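Catalase (Corynebacterium glutamicum, PDB 4B7H) probably breaks hydrogen peroxide down to water and oxygen at a buried haem, whose iron is here bound by the inhibitor nitric oxide. Local coordinates at residues A321-N332 with R359-N370; H70-G78 with A252-I263. All coordinates share one frame; numbering follows the deposited sequence.

Both contacts are buried and both reach the same haem, but differently. Contact 1 (321-332 with 359-370) joins the end of helix 319-324 and the loop after it to the chain leaving helix 343-359, and it grips a haem propionate through R359. Contact 2 (70-78 with 252-263) lays helix 254-264 along strand 73-82 of the antiparallel sheet, while H70 just ahead of that strand lies on the porphyrin. Side-chain donors meet carbonyls of the helix end and loop in contact 1; in contact 2 a ring face, aliphatic tips and a K72-D253 salt bridge join strand and helix. They touch at several points, including I323 CD1 on G75 CA and V369 CG2 on F77 CZ, both 3.9 Å.

Contact 1 of 2, residues A321-N332 with R359-N370; sequences AQIEQIALDPGN and RIGANYRDLPVN. Unlike the reference sequence in segment 321-332: I326 (reference Leu). With HEM (protoporphyrin IX containing Fe), chain E.
R359 meets the backbone of 321-332 with two nitrogens: NH2 gives a hydrogen bond to I326 O (3.0 Å, 160°) that lies in the guanidinium plane, and NH1 gives one to E324 O in the carbonyl plane. The same group holds a haem propionate, NE reaching HEM O2A and NH2 reaching HEM O1A, each at 2.8 Å. With CG anti to the backbone N (chi1 175°), the bend at chi3 brings the guanidinium between the carbonyls and the propionate. Nearby, the N370 amide bridges the backbone: ND2 donates to Q325 O at 3.1 Å, and OD1 accepts from A327 N at 2.9 Å. ND2 also donates to Y364 O; three bonds on its two ends fix the amide's rotation. A327 CB sits obliquely against Y364 CD2 (3.5 Å). Farther along, R365 NH1 meets N332 OD1 nearly straight (2.8 Å, 172°), while the D329 carboxylate offers R365 only a long salt bridge from well out of the guanidinium plane. R365 NH2 also pairs with E54 of the second subunit. Thus R359 ties a haem carboxylate to the carbonyls of E324, at the helix end, and I326, in the loop after it, and its positive charge would probably favour the ionised propionate.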
loop_
_atom_site.group_PDB
_atom_site.type_symbol
_atom_site.label_atom_id
_atom_site.label_comp_id
_atom_site.label_asym_id
_atom_site.label_seq_id
_atom_site.Cartn_x
_atom_site.Cartn_y
_atom_site.Cartn_z
ATOM N N ALA A 321 -9.416 -14.537 7.411
ATOM C CA ALA A 321 -8.006 -14.877 7.574
ATOM C C ALA A 321 -7.578 -16.064 6.722
ATOM O O ALA A 321 -6.430 -16.117 6.278
ATOM C CB ALA A 321 -7.673 -15.134 9.035
ATOM N N GLN A 322 -8.492 -17.013 6.511
ATOM C CA GLN A 322 -8.150 -18.296 5.893
ATOM C C GLN A 322 -8.699 -18.511 4.486
ATOM O O GLN A 322 -8.174 -19.346 3.749
ATOM C CB GLN A 322 -8.583 -19.444 6.808
ATOM C CG GLN A 322 -7.839 -19.423 8.128
ATOM C CD GLN A 322 -8.361 -20.448 9.100
ATOM O OE1 GLN A 322 -9.569 -20.626 9.239
ATOM N NE2 GLN A 322 -7.454 -21.125 9.784
ATOM N N ILE A 323 -9.756 -17.782 4.128
ATOM C CA ILE A 323 -10.365 -17.891 2.800
ATOM C C ILE A 323 -10.120 -16.619 1.984
ATOM O O ILE A 323 -9.574 -16.682 0.880
ATOM C CB ILE A 323 -11.877 -18.218 2.858
ATOM C CG1 ILE A 323 -12.116 -19.512 3.643
ATOM C CG2 ILE A 323 -12.454 -18.311 1.455
ATOM C CD1 ILE A 323 -11.436 -20.746 3.061
ATOM N N GLU A 324 -10.481 -15.456 2.523
ATOM C CA GLU A 324 -10.235 -14.228 1.764
ATOM C C GLU A 324 -8.743 -14.071 1.460
ATOM O O GLU A 324 -8.375 -13.675 0.353
ATOM C CB GLU A 324 -10.784 -12.982 2.467
ATOM C CG GLU A 324 -10.562 -11.684 1.677
ATOM C CD GLU A 324 -11.345 -11.608 0.369
ATOM O OE1 GLU A 324 -12.364 -12.325 0.220
ATOM O OE2 GLU A 324 -10.936 -10.827 -0.526
ATOM N N GLN A 325 -7.899 -14.415 2.435
ATOM C CA GLN A 325 -6.445 -14.267 2.310
ATOM C C GLN A 325 -5.713 -15.473 1.710
ATOM O O GLN A 325 -4.488 -15.425 1.552
ATOM C CB GLN A 325 -5.811 -13.968 3.670
ATOM C CG GLN A 325 -6.211 -12.632 4.248
ATOM C CD GLN A 325 -5.398 -12.253 5.470
ATOM O OE1 GLN A 325 -5.007 -11.091 5.628
ATOM N NE2 GLN A 325 -5.145 -13.231 6.354
ATOM N N ILE A 326 -6.415 -16.563 1.406
ATOM C CA ILE A 326 -5.729 -17.648 0.714
ATOM C C ILE A 326 -5.272 -17.134 -0.648
ATOM O O ILE A 326 -5.924 -16.275 -1.253
ATOM C CB ILE A 326 -6.575 -18.947 0.621
ATOM C CG1 ILE A 326 -5.658 -20.164 0.452
ATOM C CG2 ILE A 326 -7.620 -18.886 -0.502
ATOM C CD1 ILE A 326 -6.364 -21.501 0.622
ATOM N N ALA A 327 -4.116 -17.615 -1.088
ATOM C CA ALA A 327 -3.522 -17.155 -2.336
ATOM C C ALA A 327 -3.337 -18.360 -3.241
ATOM O O ALA A 327 -2.254 -18.952 -3.304
ATOM C CB ALA A 327 -2.179 -16.468 -2.058
ATOM N N LEU A 328 -4.413 -18.764 -3.904
ATOM C CA LEU A 328 -4.373 -19.961 -4.739
ATOM C C LEU A 328 -3.748 -19.594 -6.081
ATOM O O LEU A 328 -4.051 -18.545 -6.643
ATOM C CB LEU A 328 -5.780 -20.540 -4.890
ATOM C CG LEU A 328 -6.303 -21.117 -3.560
ATOM C CD1 LEU A 328 -7.826 -21.192 -3.506
ATOM C CD2 LEU A 328 -5.705 -22.503 -3.292
ATOM N N ASP A 329 -2.862 -20.444 -6.587
ATOM C CA ASP A 329 -1.981 -20.045 -7.682
ATOM C C ASP A 329 -1.585 -21.272 -8.508
ATOM O O ASP A 329 -0.969 -22.194 -7.983
ATOM C CB ASP A 329 -0.757 -19.368 -7.045
ATOM C CG ASP A 329 0.328 -18.992 -8.037
ATOM O OD1 ASP A 329 0.138 -19.128 -9.266
ATOM O OD2 ASP A 329 1.395 -18.531 -7.565
ATOM N N PRO A 330 -1.926 -21.286 -9.815
ATOM C CA PRO A 330 -1.595 -22.463 -10.636
ATOM C C PRO A 330 -0.087 -22.651 -10.788
ATOM O O PRO A 330 0.369 -23.736 -11.148
ATOM C CB PRO A 330 -2.256 -22.160 -11.993
ATOM C CG PRO A 330 -2.409 -20.681 -12.022
ATOM C CD PRO A 330 -2.638 -20.256 -10.594
ATOM N N GLY A 331 0.683 -21.604 -10.503
ATOM C CA GLY A 331 2.135 -21.710 -10.510
ATOM C C GLY A 331 2.699 -22.489 -9.336
ATOM O O GLY A 331 3.896 -22.805 -9.306
ATOM N N ASN A 332 1.850 -22.788 -8.355
ATOM C CA ASN A 332 2.236 -23.658 -7.255
ATOM C C ASN A 332 2.243 -25.113 -7.720
ATOM O O ASN A 332 1.348 -25.897 -7.383
ATOM C CB ASN A 332 1.301 -23.467 -6.063
ATOM C CG ASN A 332 1.580 -22.186 -5.312
ATOM O OD1 ASN A 332 2.691 -21.642 -5.374
ATOM N ND2 ASN A 332 0.584 -21.704 -4.578
ATOM N N ARG A 359 -2.636 -7.574 -3.719
ATOM C CA ARG A 359 -3.910 -7.766 -3.035
ATOM C C ARG A 359 -3.713 -8.049 -1.551
ATOM O O ARG A 359 -4.482 -7.590 -0.710
ATOM C CB ARG A 359 -4.651 -8.932 -3.713
ATOM C CG ARG A 359 -5.917 -9.324 -3.032
ATOM C CD ARG A 359 -6.705 -10.316 -3.843
ATOM N NE ARG A 359 -6.202 -11.692 -3.868
ATOM C CZ ARG A 359 -6.317 -12.563 -2.868
ATOM N NH1 ARG A 359 -6.837 -12.187 -1.704
ATOM N NH2 ARG A 359 -5.882 -13.813 -3.029
ATOM N N ILE A 360 -2.695 -8.843 -1.251
ATOM C CA ILE A 360 -2.401 -9.259 0.114
ATOM C C ILE A 360 -1.157 -8.534 0.629
ATOM O O ILE A 360 -1.234 -7.812 1.615
ATOM C CB ILE A 360 -2.206 -10.779 0.216
ATOM C CG1 ILE A 360 -3.409 -11.519 -0.378
ATOM C CG2 ILE A 360 -1.994 -11.176 1.674
ATOM C CD1 ILE A 360 -3.150 -13.007 -0.624
ATOM N N GLY A 361 -0.026 -8.709 -0.057
ATOM C CA GLY A 361 1.210 -8.048 0.321
ATOM C C GLY A 361 2.408 -8.865 -0.121
ATOM O O GLY A 361 2.274 -10.050 -0.451
ATOM N N ALA A 362 3.587 -8.245 -0.113
ATOM C CA ALA A 362 4.803 -8.921 -0.551
ATOM C C ALA A 362 5.046 -10.230 0.194
ATOM O O ALA A 362 5.603 -11.178 -0.365
ATOM C CB ALA A 362 6.002 -8.005 -0.400
ATOM N N ASN A 363 4.625 -10.283 1.455
ATOM C CA ASN A 363 4.897 -11.443 2.285
ATOM C C ASN A 363 3.702 -12.352 2.507
ATOM O O ASN A 363 3.643 -13.079 3.496
ATOM C CB ASN A 363 5.555 -11.005 3.597
ATOM C CG ASN A 363 7.018 -10.679 3.403
ATOM O OD1 ASN A 363 7.720 -11.427 2.732
ATOM N ND2 ASN A 363 7.481 -9.552 3.951
ATOM N N TYR A 364 2.784 -12.350 1.540
ATOM C CA TYR A 364 1.573 -13.149 1.617
ATOM C C TYR A 364 1.844 -14.634 1.808
ATOM O O TYR A 364 1.015 -15.339 2.387
ATOM C CB TYR A 364 0.712 -12.946 0.371
ATOM C CG TYR A 364 1.237 -13.591 -0.902
ATOM C CD1 TYR A 364 2.142 -12.928 -1.723
ATOM C CD2 TYR A 364 0.804 -14.860 -1.292
ATOM C CE1 TYR A 364 2.608 -13.508 -2.899
ATOM C CE2 TYR A 364 1.269 -15.453 -2.464
ATOM C CZ TYR A 364 2.172 -14.772 -3.259
ATOM O OH TYR A 364 2.619 -15.353 -4.429
ATOM N N ARG A 365 2.995 -15.111 1.333
ATOM C CA ARG A 365 3.325 -16.535 1.425
ATOM C C ARG A 365 3.528 -16.981 2.864
ATOM O O ARG A 365 3.484 -18.177 3.150
ATOM C CB ARG A 365 4.605 -16.856 0.654
ATOM C CG ARG A 365 4.540 -16.639 -0.843
ATOM C CD ARG A 365 3.973 -17.816 -1.564
ATOM N NE ARG A 365 4.184 -17.684 -3.000
ATOM C CZ ARG A 365 3.903 -18.642 -3.873
ATOM N NH1 ARG A 365 3.412 -19.794 -3.435
ATOM N NH2 ARG A 365 4.111 -18.450 -5.170
ATOM N N ASP A 366 3.765 -16.024 3.762
ATOM C CA ASP A 366 4.050 -16.335 5.155
ATOM C C ASP A 366 2.788 -16.444 6.019
ATOM O O ASP A 366 2.852 -16.871 7.177
ATOM C CB ASP A 366 5.004 -15.290 5.736
ATOM C CG ASP A 366 6.388 -15.329 5.082
ATOM O OD1 ASP A 366 6.822 -16.420 4.651
ATOM O OD2 ASP A 366 7.041 -14.268 5.000
ATOM N N LEU A 367 1.643 -16.030 5.484
ATOM C CA LEU A 367 0.409 -16.145 6.257
ATOM C C LEU A 367 0.097 -17.613 6.510
ATOM O O LEU A 367 0.383 -18.465 5.665
ATOM C CB LEU A 367 -0.762 -15.504 5.523
ATOM C CG LEU A 367 -0.672 -13.994 5.318
ATOM C CD1 LEU A 367 -1.840 -13.545 4.475
ATOM C CD2 LEU A 367 -0.657 -13.259 6.652
ATOM N N PRO A 368 -0.487 -17.920 7.673
ATOM C CA PRO A 368 -0.759 -19.312 8.048
ATOM C C PRO A 368 -1.340 -20.202 6.929
ATOM O O PRO A 368 -0.829 -21.306 6.714
ATOM C CB PRO A 368 -1.733 -19.153 9.213
ATOM C CG PRO A 368 -1.207 -17.910 9.911
ATOM C CD PRO A 368 -0.799 -16.985 8.773
ATOM N N VAL A 369 -2.366 -19.745 6.219
ATOM C CA VAL A 369 -3.012 -20.606 5.227
ATOM C C VAL A 369 -2.142 -20.805 3.970
ATOM O O VAL A 369 -2.348 -21.752 3.198
ATOM C CB VAL A 369 -4.423 -20.072 4.871
ATOM C CG1 VAL A 369 -4.337 -18.850 3.987
ATOM C CG2 VAL A 369 -5.250 -21.134 4.199
ATOM N N ASN A 370 -1.162 -19.925 3.768
ATOM C CA ASN A 370 -0.326 -19.989 2.570
ATOM C C ASN A 370 1.019 -20.685 2.755
ATOM O O ASN A 370 1.687 -21.012 1.770
ATOM C CB ASN A 370 -0.143 -18.594 1.982
ATOM C CG ASN A 370 -1.445 -18.022 1.471
ATOM O OD1 ASN A 370 -2.254 -18.749 0.884
ATOM N ND2 ASN A 370 -1.676 -16.727 1.707
HETATM C CHA HEM E . -8.732 -15.957 -10.009
HETATM C CHB HEM E . -5.884 -14.580 -13.685
HETATM C CHC HEM E . -8.018 -17.900 -16.488
HETATM C CHD HEM E . -9.583 -20.076 -12.489
HETATM C C1A HEM E . -7.794 -15.288 -10.756
HETATM C C2A HEM E . -6.928 -14.226 -10.279
HETATM C C3A HEM E . -6.135 -13.867 -11.299
HETATM C C4A HEM E . -6.477 -14.673 -12.447
HETATM C CMA HEM E . -5.035 -12.801 -11.322
HETATM C CAA HEM E . -6.935 -13.656 -8.843
HETATM C CBA HEM E . -6.010 -14.489 -7.967
HETATM C CGA HEM E . -5.807 -13.893 -6.599
HETATM O O1A HEM E . -5.725 -14.691 -5.632
HETATM O O2A HEM E . -5.719 -12.646 -6.451
HETATM C C1B HEM E . -6.224 -15.336 -14.784
HETATM C C2B HEM E . -5.686 -15.189 -16.117
HETATM C C3B HEM E . -6.303 -16.100 -16.898
HETATM C C4B HEM E . -7.218 -16.852 -16.067
HETATM C CMB HEM E . -4.623 -14.141 -16.506
HETATM C CAB HEM E . -6.114 -16.415 -18.394
HETATM C CBB HEM E . -4.963 -16.194 -19.029
HETATM C C1C HEM E . -8.484 -18.885 -15.635
HETATM C C2C HEM E . -8.772 -20.276 -15.955
HETATM C C3C HEM E . -9.207 -20.864 -14.828
HETATM C C4C HEM E . -9.182 -19.870 -13.776
HETATM C CMC HEM E . -8.615 -20.911 -17.359
HETATM C CAC HEM E . -9.604 -22.337 -14.561
HETATM C CBC HEM E . -9.089 -23.365 -15.256
HETATM C C1D HEM E . -9.562 -19.141 -11.491
HETATM C C2D HEM E . -10.095 -19.383 -10.190
HETATM C C3D HEM E . -9.840 -18.121 -9.411
HETATM C C4D HEM E . -9.161 -17.227 -10.309
HETATM C CMD HEM E . -10.792 -20.648 -9.695
HETATM C CAD HEM E . -10.211 -17.901 -7.952
HETATM C CBD HEM E . -9.188 -18.626 -7.081
HETATM C CGD HEM E . -9.666 -18.455 -5.669
HETATM O O1D HEM E . -8.978 -17.781 -4.863
HETATM O O2D HEM E . -10.763 -18.980 -5.350
HETATM N NA HEM E . -7.490 -15.547 -12.084
HETATM N NB HEM E . -7.155 -16.352 -14.781
HETATM N NC HEM E . -8.740 -18.674 -14.290
HETATM N ND HEM E . -9.024 -17.858 -11.539
HETATM FE FE HEM E . -8.153 -17.092 -13.184
HETATM O O HOH W 1 -3.964 -17.329 7.057
HETATM O O HOH W 2 -8.312 -9.924 -0.776
HETATM O O HOH W 3 1.112 -17.384 -5.144
HETATM O O HOH W 4 4.271 -20.443 -7.254
#

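Contact 2 of 2, residues H70-G78 with A252-I263; sequences HAKGHGAFG and ADYQREDLYNAI. With HEM (protoporphyrin IX containing Fe), chain E; NO (nitric oxide), chain F.
The H74 imidazole lies with one face against the start of helix 254-264: R256 CA stands over its centre in a CH-pi contact, 3.7 Å from the centroid and 11° off the ring normal, and Q255 C covers the rim of that face. L259 CD2 meets the edge, 3.9 Å from H74 CD2. A water joins H74 ND1 to R256 NE, and H74 NE2 is hydrogen-bonded to S203. The R256 guanidinium has K72 CE over one face, NH2 to CE 3.4 Å, and NH2 makes a weak bond to G73 O. K72 NZ forms a salt bridge with D253 OD1 at 2.8 Å, nearly along the C-O axis, and is held as well by D118 and by S116 O. Beyond the ring, A76 CB packs on I263 CD1 at 3.5 Å; the axes of 73-78 and 254-263 run almost parallel, 11° apart. At the other end H70 lays a ring face over HEM C3D, with its edge at the nitric oxide oxygen, as expected of the distal histidine of haem catalases. In the third subunit, R164 pairs with D253 OD2 and G169 O accepts from R256 NH1. Two carboxylates on K72 would probably keep it charged, next to the R256 guanidinium.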
loop_
_atom_site.group_PDB
_atom_site.type_symbol
_atom_site.label_atom_id
_atom_site.label_comp_id
_atom_site.label_asym_id
_atom_site.label_seq_id
_atom_site.Cartn_x
_atom_site.Cartn_y
_atom_site.Cartn_z
ATOM N N HIS A 70 -13.249 -13.381 -9.675
ATOM C CA HIS A 70 -13.542 -14.386 -8.641
ATOM C C HIS A 70 -13.594 -13.781 -7.229
ATOM O O HIS A 70 -13.286 -14.453 -6.244
ATOM C CB HIS A 70 -12.567 -15.572 -8.680
ATOM C CG HIS A 70 -12.642 -16.409 -9.928
ATOM N ND1 HIS A 70 -13.306 -17.619 -9.975
ATOM C CD2 HIS A 70 -12.079 -16.242 -11.151
ATOM C CE1 HIS A 70 -13.171 -18.148 -11.179
ATOM N NE2 HIS A 70 -12.436 -17.331 -11.914
ATOM N N ALA A 71 -14.029 -12.527 -7.133
ATOM C CA ALA A 71 -14.141 -11.840 -5.841
ATOM C C ALA A 71 -15.038 -12.541 -4.829
ATOM O O ALA A 71 -14.722 -12.553 -3.637
ATOM C CB ALA A 71 -14.627 -10.419 -6.040
ATOM N N LYS A 72 -16.170 -13.074 -5.295
ATOM C CA LYS A 72 -17.182 -13.669 -4.410
ATOM C C LYS A 72 -16.973 -15.171 -4.276
ATOM O O LYS A 72 -17.235 -15.924 -5.214
ATOM C CB LYS A 72 -18.598 -13.422 -4.947
ATOM C CG LYS A 72 -19.700 -13.986 -4.033
ATOM C CD LYS A 72 -19.902 -13.075 -2.813
ATOM C CE LYS A 72 -20.777 -13.687 -1.703
ATOM N NZ LYS A 72 -22.121 -14.123 -2.200
ATOM N N GLY A 73 -16.514 -15.620 -3.119
ATOM C CA GLY A 73 -16.275 -17.037 -2.934
ATOM C C GLY A 73 -16.241 -17.454 -1.484
ATOM O O GLY A 73 -16.440 -16.634 -0.582
ATOM N N HIS A 74 -15.967 -18.736 -1.264
ATOM C CA HIS A 74 -16.051 -19.332 0.062
ATOM C C HIS A 74 -15.343 -20.661 -0.026
ATOM O O HIS A 74 -15.086 -21.164 -1.126
ATOM C CB HIS A 74 -17.512 -19.557 0.448
ATOM C CG HIS A 74 -18.288 -20.281 -0.603
ATOM N ND1 HIS A 74 -18.871 -19.631 -1.670
ATOM C CD2 HIS A 74 -18.533 -21.601 -0.784
ATOM C CE1 HIS A 74 -19.464 -20.517 -2.451
ATOM N NE2 HIS A 74 -19.259 -21.721 -1.946
ATOM N N GLY A 75 -15.019 -21.256 1.111
ATOM C CA GLY A 75 -14.249 -22.475 1.032
ATOM C C GLY A 75 -14.242 -23.337 2.269
ATOM O O GLY A 75 -15.025 -23.138 3.200
ATOM N N ALA A 76 -13.335 -24.302 2.269
ATOM C CA ALA A 76 -13.280 -25.315 3.309
ATOM C C ALA A 76 -11.963 -26.045 3.220
ATOM O O ALA A 76 -11.143 -25.773 2.343
ATOM C CB ALA A 76 -14.435 -26.295 3.153
ATOM N N PHE A 77 -11.768 -26.982 4.137
ATOM C CA PHE A 77 -10.539 -27.746 4.202
ATOM C C PHE A 77 -10.898 -29.215 4.274
ATOM O O PHE A 77 -12.037 -29.569 4.580
ATOM C CB PHE A 77 -9.698 -27.303 5.410
ATOM C CG PHE A 77 -9.229 -25.884 5.311
ATOM C CD1 PHE A 77 -10.071 -24.837 5.661
ATOM C CD2 PHE A 77 -7.955 -25.593 4.840
ATOM C CE1 PHE A 77 -9.642 -23.516 5.554
ATOM C CE2 PHE A 77 -7.519 -24.283 4.722
ATOM C CZ PHE A 77 -8.366 -23.237 5.085
ATOM N N GLY A 78 -9.933 -30.073 3.983
ATOM C CA GLY A 78 -10.225 -31.490 3.906
ATOM C C GLY A 78 -9.015 -32.340 3.593
ATOM O O GLY A 78 -7.898 -32.020 4.004
ATOM N N ALA A 252 -28.220 -14.149 -1.190
ATOM C CA ALA A 252 -27.060 -13.888 -2.029
ATOM C C ALA A 252 -25.897 -14.812 -1.681
ATOM O O ALA A 252 -24.973 -14.982 -2.478
ATOM C CB ALA A 252 -26.633 -12.441 -1.899
ATOM N N ASP A 253 -25.947 -15.409 -0.491
ATOM C CA ASP A 253 -24.891 -16.289 -0.025
ATOM C C ASP A 253 -25.354 -17.740 0.038
ATOM O O ASP A 253 -24.873 -18.518 0.851
ATOM C CB ASP A 253 -24.415 -15.810 1.348
ATOM C CG ASP A 253 -23.925 -14.369 1.324
ATOM O OD1 ASP A 253 -23.407 -13.919 0.279
ATOM O OD2 ASP A 253 -24.064 -13.671 2.346
ATOM N N TYR A 254 -26.277 -18.101 -0.849
ATOM C CA TYR A 254 -26.876 -19.427 -0.838
ATOM C C TYR A 254 -25.851 -20.554 -0.825
ATOM O O TYR A 254 -25.985 -21.522 -0.069
ATOM C CB TYR A 254 -27.796 -19.574 -2.049
ATOM C CG TYR A 254 -28.570 -20.868 -2.080
ATOM C CD1 TYR A 254 -29.760 -21.011 -1.369
ATOM C CD2 TYR A 254 -28.128 -21.945 -2.842
ATOM C CE1 TYR A 254 -30.479 -22.192 -1.405
ATOM C CE2 TYR A 254 -28.842 -23.141 -2.880
ATOM C CZ TYR A 254 -30.017 -23.253 -2.161
ATOM O OH TYR A 254 -30.727 -24.428 -2.200
ATOM N N GLN A 255 -24.822 -20.434 -1.659
ATOM C CA GLN A 255 -23.851 -21.511 -1.796
ATOM C C GLN A 255 -22.831 -21.498 -0.666
ATOM O O GLN A 255 -22.412 -22.561 -0.188
ATOM C CB GLN A 255 -23.177 -21.460 -3.167
ATOM C CG GLN A 255 -24.163 -21.570 -4.323
ATOM C CD GLN A 255 -23.469 -21.657 -5.660
ATOM O OE1 GLN A 255 -22.371 -21.140 -5.843
ATOM N NE2 GLN A 255 -24.113 -22.319 -6.608
ATOM N N ARG A 256 -22.427 -20.300 -0.247
ATOM C CA ARG A 256 -21.580 -20.147 0.932
ATOM C C ARG A 256 -22.251 -20.805 2.140
ATOM O O ARG A 256 -21.634 -21.593 2.862
ATOM C CB ARG A 256 -21.325 -18.656 1.197
ATOM C CG ARG A 256 -20.458 -18.375 2.412
ATOM C CD ARG A 256 -20.202 -16.877 2.598
ATOM N NE ARG A 256 -19.474 -16.295 1.471
ATOM C CZ ARG A 256 -18.924 -15.081 1.471
ATOM N NH1 ARG A 256 -19.022 -14.305 2.545
ATOM N NH2 ARG A 256 -18.267 -14.651 0.397
ATOM N N GLU A 257 -23.522 -20.484 2.348
ATOM C CA GLU A 257 -24.252 -21.010 3.489
ATOM C C GLU A 257 -24.452 -22.518 3.360
ATOM O O GLU A 257 -24.338 -23.249 4.347
ATOM C CB GLU A 257 -25.592 -20.285 3.636
ATOM C CG GLU A 257 -26.374 -20.681 4.879
ATOM C CD GLU A 257 -27.318 -19.592 5.358
ATOM O OE1 GLU A 257 -27.540 -18.605 4.620
ATOM O OE2 GLU A 257 -27.834 -19.719 6.485
ATOM N N ASP A 258 -24.750 -22.983 2.150
ATOM C CA ASP A 258 -24.931 -24.418 1.943
ATOM C C ASP A 258 -23.689 -25.222 2.318
ATOM O O ASP A 258 -23.793 -26.267 2.970
ATOM C CB ASP A 258 -25.308 -24.714 0.495
ATOM C CG ASP A 258 -25.231 -26.191 0.171
ATOM O OD1 ASP A 258 -26.240 -26.902 0.385
ATOM O OD2 ASP A 258 -24.155 -26.648 -0.280
ATOM N N LEU A 259 -22.518 -24.752 1.897
ATOM C CA LEU A 259 -21.297 -25.508 2.166
ATOM C C LEU A 259 -20.971 -25.503 3.667
ATOM O O LEU A 259 -20.608 -26.551 4.229
ATOM C CB LEU A 259 -20.116 -24.999 1.324
ATOM C CG LEU A 259 -18.796 -25.751 1.540
ATOM C CD1 LEU A 259 -18.913 -27.209 1.096
ATOM C CD2 LEU A 259 -17.656 -25.060 0.819
ATOM N N TYR A 260 -21.123 -24.343 4.313
ATOM C CA TYR A 260 -20.902 -24.226 5.753
ATOM C C TYR A 260 -21.810 -25.203 6.499
ATOM O O TYR A 260 -21.358 -25.959 7.359
ATOM C CB TYR A 260 -21.156 -22.784 6.234
ATOM C CG TYR A 260 -21.388 -22.683 7.742
ATOM C CD1 TYR A 260 -20.323 -22.697 8.627
ATOM C CD2 TYR A 260 -22.674 -22.591 8.271
ATOM C CE1 TYR A 260 -20.513 -22.612 10.007
ATOM C CE2 TYR A 260 -22.885 -22.515 9.640
ATOM C CZ TYR A 260 -21.798 -22.523 10.505
ATOM O OH TYR A 260 -22.003 -22.446 11.865
ATOM N N ASN A 261 -23.094 -25.165 6.168
ATOM C CA ASN A 261 -24.074 -26.014 6.834
ATOM C C ASN A 261 -23.817 -27.503 6.596
ATOM O O ASN A 261 -23.926 -28.306 7.521
ATOM C CB ASN A 261 -25.493 -25.652 6.385
ATOM C CG ASN A 261 -26.003 -24.365 7.011
ATOM O OD1 ASN A 261 -25.550 -23.954 8.075
ATOM N ND2 ASN A 261 -26.972 -23.737 6.357
ATOM N N ALA A 262 -23.467 -27.871 5.365
ATOM C CA ALA A 262 -23.217 -29.275 5.041
ATOM C C ALA A 262 -22.094 -29.818 5.913
ATOM O O ALA A 262 -22.199 -30.900 6.505
ATOM C CB ALA A 262 -22.868 -29.435 3.575
ATOM N N ILE A 263 -21.018 -29.058 6.017
ATOM C CA ILE A 263 -19.878 -29.517 6.796
ATOM C C ILE A 263 -20.183 -29.520 8.298
ATOM O O ILE A 263 -19.801 -30.458 9.005
ATOM C CB ILE A 263 -18.606 -28.721 6.456
ATOM C CG1 ILE A 263 -18.204 -29.029 5.015
ATOM C CG2 ILE A 263 -17.467 -29.061 7.419
ATOM C CD1 ILE A 263 -17.067 -28.199 4.518
HETATM C CHA HEM E . -8.732 -15.957 -10.009
HETATM C CHB HEM E . -5.884 -14.580 -13.685
HETATM C CHC HEM E . -8.018 -17.900 -16.488
HETATM C CHD HEM E . -9.583 -20.076 -12.489
HETATM C C1A HEM E . -7.794 -15.288 -10.756
HETATM C C2A HEM E . -6.928 -14.226 -10.279
HETATM C C3A HEM E . -6.135 -13.867 -11.299
HETATM C C4A HEM E . -6.477 -14.673 -12.447
HETATM C CMA HEM E . -5.035 -12.801 -11.322
HETATM C CAA HEM E . -6.935 -13.656 -8.843
HETATM C CBA HEM E . -6.010 -14.489 -7.967
HETATM C CGA HEM E . -5.807 -13.893 -6.599
HETATM O O1A HEM E . -5.725 -14.691 -5.632
HETATM O O2A HEM E . -5.719 -12.646 -6.451
HETATM C C1B HEM E . -6.224 -15.336 -14.784
HETATM C C2B HEM E . -5.686 -15.189 -16.117
HETATM C C3B HEM E . -6.303 -16.100 -16.898
HETATM C C4B HEM E . -7.218 -16.852 -16.067
HETATM C CMB HEM E . -4.623 -14.141 -16.506
HETATM C CAB HEM E . -6.114 -16.415 -18.394
HETATM C CBB HEM E . -4.963 -16.194 -19.029
HETATM C C1C HEM E . -8.484 -18.885 -15.635
HETATM C C2C HEM E . -8.772 -20.276 -15.955
HETATM C C3C HEM E . -9.207 -20.864 -14.828
HETATM C C4C HEM E . -9.182 -19.870 -13.776
HETATM C CMC HEM E . -8.615 -20.911 -17.359
HETATM C CAC HEM E . -9.604 -22.337 -14.561
HETATM C CBC HEM E . -9.089 -23.365 -15.256
HETATM C C1D HEM E . -9.562 -19.141 -11.491
HETATM C C2D HEM E . -10.095 -19.383 -10.190
HETATM C C3D HEM E . -9.840 -18.121 -9.411
HETATM C C4D HEM E . -9.161 -17.227 -10.309
HETATM C CMD HEM E . -10.792 -20.648 -9.695
HETATM C CAD HEM E . -10.211 -17.901 -7.952
HETATM C CBD HEM E . -9.188 -18.626 -7.081
HETATM C CGD HEM E . -9.666 -18.455 -5.669
HETATM O O1D HEM E . -8.978 -17.781 -4.863
HETATM O O2D HEM E . -10.763 -18.980 -5.350
HETATM N NA HEM E . -7.490 -15.547 -12.084
HETATM N NB HEM E . -7.155 -16.352 -14.781
HETATM N NC HEM E . -8.740 -18.674 -14.290
HETATM N ND HEM E . -9.024 -17.858 -11.539
HETATM FE FE HEM E . -8.153 -17.092 -13.184
HETATM N N NO F . -9.577 -16.316 -13.686
HETATM O O NO F . -10.393 -16.089 -14.408
HETATM O O HOH W 5 -19.716 -16.939 -1.392
#